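Local coordinates for inactive glucansucrase (Lactobacillus reuteri, PDB 5JBD), which belongs to glycosyl hydrolase family 70 as an inactive glucansucrase, is built round a TIM-type barrel, and binds a calcium ion, at residues 379-384 with 641-645; 444-448 with 608-613; 671-675 with 733-737; 797-803 with 832-836. All coordinates share one frame; numbering follows the deposited sequence.

Contact 1 (379-384 with 641-645)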
loop_
_atom_site.group_PDB
_atom_site.type_symbol
_atom_site.label_atom_id
_atom_site.label_comp_id
_atom_site.label_asym_id
_atom_site.label_seq_id
_atom_site.Cartn_x
_atom_site.Cartn_y
_atom_site.Cartn_z
ATOM N N GLU A 379 31.079 5.540 13.993
ATOM C CA GLU A 379 30.172 6.146 13.005
ATOM C C GLU A 379 30.518 5.679 11.597
ATOM O O GLU A 379 31.607 5.163 11.359
ATOM C CB GLU A 379 30.191 7.673 13.126
ATOM C CG GLU A 379 29.362 8.180 14.308
ATOM C CD GLU A 379 29.543 9.659 14.554
ATOM O OE1 GLU A 379 29.196 10.487 13.666
ATOM O OE2 GLU A 379 30.025 9.997 15.651
ATOM N N ASN A 380 29.558 5.826 10.681
ATOM C CA ASN A 380 29.671 5.380 9.300
ATOM C C ASN A 380 29.875 3.887 9.106
ATOM O O ASN A 380 30.367 3.465 8.058
ATOM C CB ASN A 380 30.768 6.173 8.593
ATOM C CG ASN A 380 30.577 7.658 8.783
ATOM O OD1 ASN A 380 29.620 8.221 8.271
ATOM N ND2 ASN A 380 31.443 8.281 9.578
ATOM N N GLU A 381 29.479 3.092 10.094
ATOM C CA GLU A 381 29.604 1.625 10.048
ATOM C C GLU A 381 28.257 0.915 9.936
ATOM O O GLU A 381 28.160 -0.115 9.270
ATOM C CB GLU A 381 30.349 1.103 11.290
ATOM C CG GLU A 381 31.785 1.595 11.355
ATOM C CD GLU A 381 32.634 0.898 12.409
ATOM O OE1 GLU A 381 32.098 0.309 13.393
ATOM O OE2 GLU A 381 33.870 0.968 12.249
ATOM N N ALA A 382 27.240 1.436 10.604
ATOM C CA ALA A 382 25.930 0.800 10.610
ATOM C C ALA A 382 25.254 0.998 9.261
ATOM O O ALA A 382 25.550 1.952 8.541
ATOM C CB ALA A 382 25.059 1.394 11.712
ATOM N N THR A 383 24.338 0.099 8.932
ATOM C CA THR A 383 23.493 0.273 7.755
ATOM C C THR A 383 22.535 1.452 7.959
ATOM O O THR A 383 21.722 1.412 8.901
ATOM C CB THR A 383 22.678 -0.995 7.506
ATOM O OG1 THR A 383 23.582 -2.088 7.364
ATOM C CG2 THR A 383 21.806 -0.859 6.249
ATOM N N PRO A 384 22.628 2.507 7.097
ATOM C CA PRO A 384 21.695 3.646 7.190
ATOM C C PRO A 384 20.261 3.173 7.140
ATOM O O PRO A 384 19.878 2.465 6.202
ATOM C CB PRO A 384 22.039 4.490 5.944
ATOM C CG PRO A 384 23.465 4.181 5.682
ATOM C CD PRO A 384 23.626 2.729 6.020
ATOM N N PHE A 641 23.877 7.735 1.569
ATOM C CA PHE A 641 23.588 7.810 3.011
ATOM C C PHE A 641 24.676 7.133 3.850
ATOM O O PHE A 641 25.234 6.121 3.457
ATOM C CB PHE A 641 22.179 7.316 3.337
ATOM C CG PHE A 641 21.125 8.196 2.750
ATOM C CD1 PHE A 641 20.987 9.506 3.202
ATOM C CD2 PHE A 641 20.366 7.782 1.664
ATOM C CE1 PHE A 641 20.067 10.355 2.632
ATOM C CE2 PHE A 641 19.455 8.636 1.088
ATOM C CZ PHE A 641 19.307 9.923 1.566
ATOM N N GLU A 642 24.989 7.766 4.975
ATOM C CA GLU A 642 25.954 7.288 5.942
ATOM C C GLU A 642 25.305 7.421 7.318
ATOM O O GLU A 642 24.743 8.476 7.633
ATOM C CB GLU A 642 27.178 8.165 5.932
ATOM C CG GLU A 642 27.956 8.194 4.625
ATOM C CD GLU A 642 29.170 9.091 4.725
ATOM O OE1 GLU A 642 29.008 10.246 5.169
ATOM O OE2 GLU A 642 30.277 8.649 4.376
ATOM N N SER A 643 25.398 6.364 8.115
ATOM C CA SER A 643 24.831 6.330 9.481
ATOM C C SER A 643 25.818 6.976 10.436
ATOM O O SER A 643 26.755 6.341 10.911
ATOM C CB SER A 643 24.502 4.887 9.895
ATOM O OG SER A 643 23.712 4.834 11.082
ATOM N N ASN A 644 25.617 8.261 10.702
ATOM C CA ASN A 644 26.511 9.029 11.574
ATOM C C ASN A 644 25.675 10.031 12.360
ATOM O O ASN A 644 24.450 10.050 12.217
ATOM C CB ASN A 644 27.615 9.717 10.738
ATOM C CG ASN A 644 27.063 10.576 9.613
ATOM O OD1 ASN A 644 26.061 11.271 9.774
ATOM N ND2 ASN A 644 27.729 10.537 8.460
ATOM N N ALA A 645 26.326 10.864 13.163
ATOM C CA ALA A 645 25.625 11.851 13.985
ATOM C C ALA A 645 24.727 12.818 13.189
ATOM O O ALA A 645 23.656 13.246 13.681
ATOM C CB ALA A 645 26.630 12.624 14.839
HETATM O O HOH W 1 27.735 3.754 12.409
HETATM O O HOH W 2 27.078 4.103 7.489
#

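Contact 2 (444-448 with 608-613)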
loop_
_atom_site.group_PDB
_atom_site.type_symbol
_atom_site.label_atom_id
_atom_site.label_comp_id
_atom_site.label_asym_id
_atom_site.label_seq_id
_atom_site.Cartn_x
_atom_site.Cartn_y
_atom_site.Cartn_z
ATOM N N TYR A 444 0.992 -3.024 24.652
ATOM C CA TYR A 444 1.492 -2.599 25.958
ATOM C C TYR A 444 2.739 -1.717 25.785
ATOM O O TYR A 444 3.420 -1.781 24.760
ATOM C CB TYR A 444 1.849 -3.817 26.808
ATOM C CG TYR A 444 0.664 -4.596 27.353
ATOM C CD1 TYR A 444 -0.130 -5.384 26.520
ATOM C CD2 TYR A 444 0.343 -4.541 28.697
ATOM C CE1 TYR A 444 -1.227 -6.079 27.016
ATOM C CE2 TYR A 444 -0.743 -5.242 29.211
ATOM C CZ TYR A 444 -1.526 -6.006 28.365
ATOM O OH TYR A 444 -2.609 -6.704 28.882
ATOM N N ASN A 445 3.015 -0.902 26.794
ATOM C CA ASN A 445 4.261 -0.141 26.896
ATOM C C ASN A 445 4.581 0.762 25.705
ATOM O O ASN A 445 5.739 0.830 25.269
ATOM C CB ASN A 445 5.445 -1.112 27.147
ATOM C CG ASN A 445 5.500 -1.629 28.573
ATOM O OD1 ASN A 445 5.571 -0.861 29.558
ATOM N ND2 ASN A 445 5.535 -2.941 28.701
ATOM N N VAL A 446 3.580 1.468 25.176
ATOM C CA VAL A 446 3.815 2.338 24.020
ATOM C C VAL A 446 4.843 3.446 24.336
ATOM O O VAL A 446 5.773 3.672 23.537
ATOM C CB VAL A 446 2.497 2.884 23.416
ATOM C CG1 VAL A 446 2.772 3.908 22.315
ATOM C CG2 VAL A 446 1.687 1.724 22.838
ATOM N N PRO A 447 4.715 4.111 25.498
ATOM C CA PRO A 447 5.722 5.118 25.852
ATOM C C PRO A 447 7.160 4.585 25.901
ATOM O O PRO A 447 8.062 5.228 25.362
ATOM C CB PRO A 447 5.270 5.601 27.226
ATOM C CG PRO A 447 3.786 5.432 27.202
ATOM C CD PRO A 447 3.590 4.131 26.448
ATOM N N ALA A 448 7.358 3.409 26.485
ATOM C CA ALA A 448 8.699 2.804 26.526
ATOM C C ALA A 448 9.206 2.397 25.133
ATOM O O ALA A 448 10.405 2.521 24.849
ATOM C CB ALA A 448 8.728 1.615 27.500
ATOM N N TYR A 608 -0.145 2.985 30.828
ATOM C CA TYR A 608 1.048 3.521 30.195
ATOM C C TYR A 608 2.262 2.584 30.299
ATOM O O TYR A 608 3.042 2.508 29.354
ATOM C CB TYR A 608 1.397 4.880 30.825
ATOM C CG TYR A 608 0.283 5.901 30.664
ATOM C CD1 TYR A 608 0.231 6.721 29.546
ATOM C CD2 TYR A 608 -0.749 6.022 31.617
ATOM C CE1 TYR A 608 -0.795 7.647 29.371
ATOM C CE2 TYR A 608 -1.782 6.944 31.447
ATOM C CZ TYR A 608 -1.795 7.748 30.315
ATOM O OH TYR A 608 -2.792 8.662 30.118
ATOM N N VAL A 609 2.398 1.875 31.426
ATOM C CA VAL A 609 3.589 1.061 31.746
ATOM C C VAL A 609 3.191 -0.313 32.314
ATOM O O VAL A 609 2.354 -0.406 33.227
ATOM C CB VAL A 609 4.510 1.786 32.761
ATOM C CG1 VAL A 609 5.758 0.952 33.085
ATOM C CG2 VAL A 609 4.899 3.169 32.259
ATOM N N SER A 610 3.767 -1.367 31.730
ATOM C CA SER A 610 3.704 -2.730 32.235
ATOM C C SER A 610 5.141 -3.218 32.400
ATOM O O SER A 610 5.729 -3.805 31.472
ATOM C CB SER A 610 2.933 -3.605 31.260
ATOM O OG SER A 610 2.770 -4.914 31.769
ATOM N N GLY A 611 5.687 -2.962 33.581
ATOM C CA GLY A 611 7.125 -3.041 33.839
ATOM C C GLY A 611 7.599 -1.731 34.453
ATOM O O GLY A 611 7.084 -1.317 35.496
ATOM N N TYR A 612 8.539 -1.059 33.795
ATOM C CA TYR A 612 9.038 0.232 34.282
ATOM C C TYR A 612 9.488 1.118 33.139
ATOM O O TYR A 612 10.018 0.617 32.138
ATOM C CB TYR A 612 10.208 0.029 35.249
ATOM C CG TYR A 612 10.738 1.334 35.852
ATOM C CD1 TYR A 612 10.045 1.992 36.871
ATOM C CD2 TYR A 612 11.916 1.930 35.367
ATOM C CE1 TYR A 612 10.508 3.193 37.402
ATOM C CE2 TYR A 612 12.387 3.125 35.892
ATOM C CZ TYR A 612 11.687 3.750 36.915
ATOM O OH TYR A 612 12.166 4.936 37.442
ATOM N N LEU A 613 9.316 2.435 33.314
ATOM C CA LEU A 613 9.890 3.446 32.416
ATOM C C LEU A 613 10.467 4.598 33.224
ATOM O O LEU A 613 9.784 5.162 34.092
ATOM C CB LEU A 613 8.843 3.987 31.413
ATOM C CG LEU A 613 9.335 5.094 30.453
ATOM C CD1 LEU A 613 10.533 4.630 29.612
ATOM C CD2 LEU A 613 8.204 5.587 29.562
HETATM O O HOH W 3 5.937 2.457 28.657
#

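Contact 3 (671-675 with 733-737)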
loop_
_atom_site.group_PDB
_atom_site.type_symbol
_atom_site.label_atom_id
_atom_site.label_comp_id
_atom_site.label_asym_id
_atom_site.label_seq_id
_atom_site.Cartn_x
_atom_site.Cartn_y
_atom_site.Cartn_z
ATOM N N TYR A 671 -4.403 18.779 4.463
ATOM C CA TYR A 671 -3.414 19.721 3.933
ATOM C C TYR A 671 -3.493 21.068 4.638
ATOM O O TYR A 671 -2.466 21.626 5.019
ATOM C CB TYR A 671 -3.531 19.886 2.406
ATOM C CG TYR A 671 -3.177 18.648 1.571
ATOM C CD1 TYR A 671 -2.260 17.695 2.018
ATOM C CD2 TYR A 671 -3.785 18.430 0.342
ATOM C CE1 TYR A 671 -1.971 16.562 1.271
ATOM C CE2 TYR A 671 -3.489 17.313 -0.421
ATOM C CZ TYR A 671 -2.559 16.380 0.051
ATOM O OH TYR A 671 -2.263 15.265 -0.684
ATOM N N ASN A 672 -4.708 21.561 4.867
ATOM C CA ASN A 672 -4.888 22.855 5.530
ATOM C C ASN A 672 -4.544 22.816 7.013
ATOM O O ASN A 672 -3.921 23.747 7.539
ATOM C CB ASN A 672 -6.310 23.386 5.290
ATOM C CG ASN A 672 -6.579 23.653 3.809
ATOM O OD1 ASN A 672 -5.646 23.920 3.038
ATOM N ND2 ASN A 672 -7.829 23.546 3.397
ATOM N N VAL A 673 -4.947 21.740 7.680
ATOM C CA VAL A 673 -4.608 21.547 9.096
ATOM C C VAL A 673 -3.085 21.455 9.267
ATOM O O VAL A 673 -2.526 22.092 10.163
ATOM C CB VAL A 673 -5.325 20.308 9.697
ATOM C CG1 VAL A 673 -4.922 20.105 11.156
ATOM C CG2 VAL A 673 -6.837 20.455 9.559
ATOM N N ILE A 674 -2.412 20.714 8.385
ATOM C CA ILE A 674 -0.938 20.574 8.445
ATOM C C ILE A 674 -0.243 21.940 8.293
ATOM O O ILE A 674 0.631 22.289 9.097
ATOM C CB ILE A 674 -0.412 19.540 7.417
ATOM C CG1 ILE A 674 -0.864 18.128 7.794
ATOM C CG2 ILE A 674 1.114 19.574 7.309
ATOM C CD1 ILE A 674 -0.846 17.113 6.668
ATOM N N ALA A 675 -0.645 22.702 7.274
ATOM C CA ALA A 675 -0.100 24.051 7.028
ATOM C C ALA A 675 -0.242 24.956 8.245
ATOM O O ALA A 675 0.725 25.592 8.669
ATOM C CB ALA A 675 -0.791 24.691 5.832
ATOM N N THR A 733 0.890 23.675 1.472
ATOM C CA THR A 733 1.278 22.928 2.672
ATOM C C THR A 733 2.770 22.586 2.668
ATOM O O THR A 733 3.453 22.772 3.677
ATOM C CB THR A 733 0.420 21.654 2.830
ATOM O OG1 THR A 733 -0.962 22.035 2.879
ATOM C CG2 THR A 733 0.781 20.890 4.099
ATOM N N ILE A 734 3.278 22.125 1.522
ATOM C CA ILE A 734 4.713 21.829 1.397
ATOM C C ILE A 734 5.540 23.092 1.672
ATOM O O ILE A 734 6.546 23.039 2.395
ATOM C CB ILE A 734 5.056 21.215 0.027
ATOM C CG1 ILE A 734 4.426 19.826 -0.083
ATOM C CG2 ILE A 734 6.572 21.111 -0.160
ATOM C CD1 ILE A 734 4.388 19.265 -1.479
ATOM N N ALA A 735 5.106 24.217 1.110
ATOM C CA ALA A 735 5.795 25.509 1.308
ATOM C C ALA A 735 5.793 25.937 2.772
ATOM O O ALA A 735 6.807 26.428 3.280
ATOM C CB ALA A 735 5.171 26.589 0.448
ATOM N N ALA A 736 4.654 25.743 3.443
ATOM C CA ALA A 736 4.544 26.044 4.876
ATOM C C ALA A 736 5.494 25.185 5.722
ATOM O O ALA A 736 6.148 25.697 6.627
ATOM C CB ALA A 736 3.104 25.879 5.351
ATOM N N LEU A 737 5.594 23.898 5.408
ATOM C CA LEU A 737 6.546 23.021 6.095
ATOM C C LEU A 737 7.991 23.446 5.809
ATOM O O LEU A 737 8.819 23.476 6.715
ATOM C CB LEU A 737 6.324 21.561 5.695
ATOM C CG LEU A 737 4.978 20.975 6.158
ATOM C CD1 LEU A 737 4.687 19.667 5.458
ATOM C CD2 LEU A 737 4.949 20.782 7.671
#

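Contact 4 (797-803 with 832-836)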
loop_
_atom_site.group_PDB
_atom_site.type_symbol
_atom_site.label_atom_id
_atom_site.label_comp_id
_atom_site.label_asym_id
_atom_site.label_seq_id
_atom_site.Cartn_x
_atom_site.Cartn_y
_atom_site.Cartn_z
ATOM N N GLN A 797 -2.263 11.199 -16.702
ATOM C CA GLN A 797 -1.332 10.415 -17.505
ATOM C C GLN A 797 -1.247 10.930 -18.950
ATOM O O GLN A 797 -0.167 10.935 -19.551
ATOM C CB GLN A 797 -1.712 8.930 -17.492
ATOM C CG GLN A 797 -0.584 8.014 -17.952
ATOM C CD GLN A 797 0.589 7.962 -16.964
ATOM O OE1 GLN A 797 0.387 7.950 -15.749
ATOM N NE2 GLN A 797 1.807 7.903 -17.482
ATOM N N GLU A 798 -2.384 11.361 -19.500
ATOM C CA GLU A 798 -2.409 11.897 -20.868
ATOM C C GLU A 798 -1.564 13.147 -20.966
ATOM O O GLU A 798 -0.751 13.259 -21.858
ATOM C CB GLU A 798 -3.837 12.228 -21.344
ATOM C CG GLU A 798 -4.738 11.018 -21.570
ATOM C CD GLU A 798 -4.476 10.264 -22.862
ATOM O OE1 GLU A 798 -3.591 10.673 -23.664
ATOM O OE2 GLU A 798 -5.157 9.221 -23.060
ATOM N N THR A 799 -1.747 14.074 -20.034
ATOM C CA THR A 799 -1.043 15.352 -20.075
ATOM C C THR A 799 0.434 15.241 -19.666
ATOM O O THR A 799 1.298 15.810 -20.327
ATOM C CB THR A 799 -1.756 16.401 -19.191
ATOM O OG1 THR A 799 -3.088 16.585 -19.667
ATOM C CG2 THR A 799 -1.036 17.752 -19.221
ATOM N N TYR A 800 0.717 14.522 -18.581
ATOM C CA TYR A 800 2.047 14.555 -17.951
ATOM C C TYR A 800 2.939 13.351 -18.236
ATOM O O TYR A 800 4.157 13.419 -18.020
ATOM C CB TYR A 800 1.880 14.752 -16.441
ATOM C CG TYR A 800 1.208 16.067 -16.131
ATOM C CD1 TYR A 800 1.930 17.237 -16.156
ATOM C CD2 TYR A 800 -0.165 16.143 -15.848
ATOM C CE1 TYR A 800 1.320 18.459 -15.895
ATOM C CE2 TYR A 800 -0.790 17.363 -15.589
ATOM C CZ TYR A 800 -0.036 18.517 -15.617
ATOM O OH TYR A 800 -0.614 19.730 -15.366
ATOM N N GLY A 801 2.348 12.265 -18.720
ATOM C CA GLY A 801 3.083 11.040 -18.962
ATOM C C GLY A 801 4.159 11.276 -19.996
ATOM O O GLY A 801 3.866 11.682 -21.128
ATOM N N GLY A 802 5.412 11.072 -19.594
ATOM C CA GLY A 802 6.545 11.296 -20.482
ATOM C C GLY A 802 6.854 12.736 -20.851
ATOM O O GLY A 802 7.780 12.979 -21.629
ATOM N N LYS A 803 6.134 13.697 -20.277
ATOM C CA LYS A 803 6.248 15.100 -20.693
ATOM C C LYS A 803 7.662 15.689 -20.528
ATOM O O LYS A 803 8.099 16.499 -21.340
ATOM C CB LYS A 803 5.220 15.951 -19.932
ATOM C CG LYS A 803 5.214 17.427 -20.297
ATOM C CD LYS A 803 4.150 18.156 -19.495
ATOM C CE LYS A 803 4.122 19.619 -19.832
ATOM N NZ LYS A 803 3.093 20.381 -19.080
ATOM N N ARG A 832 6.364 7.605 -24.949
ATOM C CA ARG A 832 5.678 8.216 -23.818
ATOM C C ARG A 832 4.495 7.346 -23.420
ATOM O O ARG A 832 3.717 6.921 -24.278
ATOM C CB ARG A 832 5.188 9.617 -24.171
ATOM C CG ARG A 832 6.320 10.615 -24.403
ATOM C CD ARG A 832 5.808 12.014 -24.716
ATOM N NE ARG A 832 4.895 12.555 -23.691
ATOM C CZ ARG A 832 4.343 13.774 -23.737
ATOM N NH1 ARG A 832 4.598 14.608 -24.757
ATOM N NH2 ARG A 832 3.529 14.173 -22.759
ATOM N N ILE A 833 4.357 7.082 -22.122
ATOM C CA ILE A 833 3.168 6.392 -21.617
ATOM C C ILE A 833 2.060 7.426 -21.342
ATOM O O ILE A 833 2.033 8.055 -20.283
ATOM C CB ILE A 833 3.475 5.552 -20.355
ATOM C CG1 ILE A 833 4.528 4.491 -20.695
ATOM C CG2 ILE A 833 2.192 4.902 -19.841
ATOM C CD1 ILE A 833 4.944 3.594 -19.537
ATOM N N ASN A 834 1.161 7.596 -22.313
ATOM C CA ASN A 834 0.002 8.484 -22.159
ATOM C C ASN A 834 -1.190 7.756 -21.550
ATOM O O ASN A 834 -2.130 8.397 -21.060
ATOM C CB ASN A 834 -0.388 9.105 -23.504
ATOM C CG ASN A 834 -0.865 8.077 -24.517
ATOM O OD1 ASN A 834 -0.127 7.176 -24.896
ATOM N ND2 ASN A 834 -2.114 8.209 -24.952
ATOM N N LYS A 835 -1.154 6.425 -21.611
ATOM C CA LYS A 835 -2.251 5.586 -21.165
ATOM C C LYS A 835 -1.703 4.222 -20.781
ATOM O O LYS A 835 -0.951 3.646 -21.548
ATOM C CB LYS A 835 -3.237 5.426 -22.316
ATOM C CG LYS A 835 -4.472 4.610 -21.980
ATOM C CD LYS A 835 -5.533 4.652 -23.092
ATOM C CE LYS A 835 -6.375 5.932 -23.094
ATOM N NZ LYS A 835 -6.802 6.453 -21.744
ATOM N N TRP A 836 -2.070 3.719 -19.601
ATOM C CA TRP A 836 -1.648 2.381 -19.150
ATOM C C TRP A 836 -2.497 1.319 -19.838
ATOM O O TRP A 836 -3.675 1.533 -20.100
ATOM C CB TRP A 836 -1.743 2.236 -17.610
ATOM C CG TRP A 836 -0.817 3.171 -16.886
ATOM C CD1 TRP A 836 -1.124 4.397 -16.370
ATOM C CD2 TRP A 836 0.576 2.969 -16.637
ATOM N NE1 TRP A 836 -0.006 4.976 -15.823
ATOM C CE2 TRP A 836 1.053 4.119 -15.965
ATOM C CE3 TRP A 836 1.469 1.932 -16.925
ATOM C CZ2 TRP A 836 2.394 4.251 -15.555
ATOM C CZ3 TRP A 836 2.808 2.060 -16.523
ATOM C CH2 TRP A 836 3.255 3.213 -15.850
#

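Contact 1 (379-384 with 641-645)
Backbone meets backbone where Asn-380 N donates to Ser-643 O at 2.9 Å, the rest of 379-384 curling round 641-645 as irregular loop. A water widens this link, giving a proton to Ala-382 O and accepting one from Ser-643 N. Glu-379 runs out extended beyond CG, and its OE1 takes the N-H of Ala-645 in a nearly straight bond of 2.9 Å (167°). The donor stands well above the carboxylate plane, 57° out of it. Asn-644 is the N-cap of helix 645-648: its CG lies between the backbone N and the carbonyl carbon (chi1 54°), and OD1 reaches forward to Leu-647 N. The carboxylate of Glu-379 therefore also sits at a helix start, where the helix dipole would probably welcome its charge. This helix precedes barrel strand 652-654, while 379-384 feeds directly into strand 385-388. The other end of the Asn-644 amide is used as well, ND2 reaching Asn-380 OD1 at 3.0 Å with the two amides turned steeply against each other. Glu-642 CB packs against that same OD1 at 3.4 Å. Ser-643 presses its CB on Ala-382 O and sends OG to Asp-458. Beyond it, Pro-384 lays CB against Phe-641 CB (3.8 Å) and CG against Phe-641 O.

Contact 2 (444-448 with 608-613)
Asn-445 grips both backbone polar groups of Ser-610 with one amide. Its OD1 receives Ser-610 N at 2.9 Å, and its ND2 donates to Ser-610 O, also at 2.9 Å. Both bonds are close to straight, at 167° and 169°. Ser-610 O lies in the amide plane of Asn-445, whereas Ser-610 N comes to OD1 from above that plane. With CG anti to the carbonyl carbon (chi1 -76°), the amide swings away from its own helix towards the 608-613 chain. A second proton of ND2 goes to Leu-353 O.

Water makes the next layer. One molecule accepts from Ala-448 N at 2.8 Å and donates to Tyr-608 O, with a weak third link to Asn-445 OD1.

The remaining contacts are apolar. Leu-613 splits its branches, CD2 against Pro-447 CB (3.8 Å) and CD1 against Ala-448 CB (4.1 Å), while Pro-447 CG lies at the edge of the Tyr-608 ring. Tyr-444 brings the ring edge at CD2 to Ser-610 CB, whose OG is held by Arg-359. Here the start of helix 446-455 meets strand 612-618 of the antiparallel sheet just after the chain turns a corner at Gly-611.

Asn-445 occupies the N-cap position but makes no capping bond, probably because its amide is committed across the contact; Ala-448 N, in the first turn of the helix, takes the water as its partner, so these buried polar groups are paired from outside the helix.

Contact 3 (671-675 with 733-737)
Thr-733 is the knob of this interface, its side chain set in a hole formed by Tyr-671, Asn-672, Ile-674 and Ala-675. OG1 comes within 2.6 Å of Tyr-671 O, a bond that is not settled, because Glu-729 O one turn back in its own helix competes for the single proton. Tyr-671 O is also the acceptor of Ala-675 N in the ordinary helical pattern, so the hydroxyl leans on a carbonyl already in use. The same OG1 lies against Tyr-671 CB, 3.4 Å away. With OG1 beside its own backbone N (chi1 -57°), Thr-733 turns the methyl CG2 to Ile-674 CG2, and those two carbons are squeezed to 3.5 Å, tighter than usual van der Waals contact. The side chains of Ile-674 and Thr-733 cross there at about a right angle.

Both segments are helical and run almost parallel, 17° apart with axes 8.9 Å from each other, as neighbours in the helical layer outside the parallel barrel. One turn further on, Ala-736 puts its methyl CB 4.1 Å from Ala-675 CB, two small residues whose methyls meet where the helices come close. Leu-737 then reaches in with the end of its side chain, CD1 standing 4.0 Å from Ile-674 CG2 and CD2 just as near. Ile-674 and Leu-737 both rest on Phe-689 of strand 688-691 and touch Phe-681 of helix 678-683. On another flank, Asn-672 ND2 binds Val-666 O and crosses to Glu-729 OE2 of helix 727-739.

Contact 4 (797-803 with 832-836)
Gln-797 meets the loop 832-836 from the last turn of helix 794-800, which ends in a type II beta turn from Tyr-800 to Lys-803; the loop leads to strand 841-845 of an antiparallel sheet. Gln-797 CB lies 3.6 Å from Asn-834 O. CG follows, in touch with Asn-834 O and Ile-833 O. A bend at chi2 (69°) then turns the amide to the NE1 edge of the Trp-836 indole, bringing Gln-797 CD to 3.3 Å from Trp-836 NE1. At the tip, OE1 sits at the ring edge and takes a weak bond from Trp-836 NE1. Gln-797 NE2 gives a straight one to Ile-833 O at 2.8 Å (175°). A further bond from NE2 to Glu-254 OE2 uses its other proton and holds the amide's rotation.

Glu-798 and Asn-834 run side by side; Asn-834 ND2 meets Glu-798 OE1 on its syn side, tilted 33° from the carboxylate plane, at 3.1 Å. The other oxygen, OE2, forms a long salt bridge with Lys-835 NZ. At the turn, Lys-803 CA lies over a face of the Arg-832 guanidinium, and Gly-801 O is gripped side-on by two nitrogens of that group, Arg-832 NE at 2.9 Å and Arg-832 NH2 at 3.0 Å.

Contact 1 leads into barrel strands 385-388 and 652-654, contact 3 pairs two helices outside the barrel, and contact 2 joins the helix before barrel strand 460-464 to the separate antiparallel sheet. In chain order, both segments of contact 2 fall between those of contact 1, with centres 29 Å apart; contacts 3 and 4 come later, one after the other. Contact 3 is the nearest to contact 4, about 15 Å between nearest atoms. Contacts 2 and 4 lie on opposite sides of the chain's centre, their centres 51 Å apart. Contact 4 lies near the calcium site: the Trp-836 side chain is about 12 Å from the ion bound by Glu-237, Asp-243, Asn-287 and Asn-751.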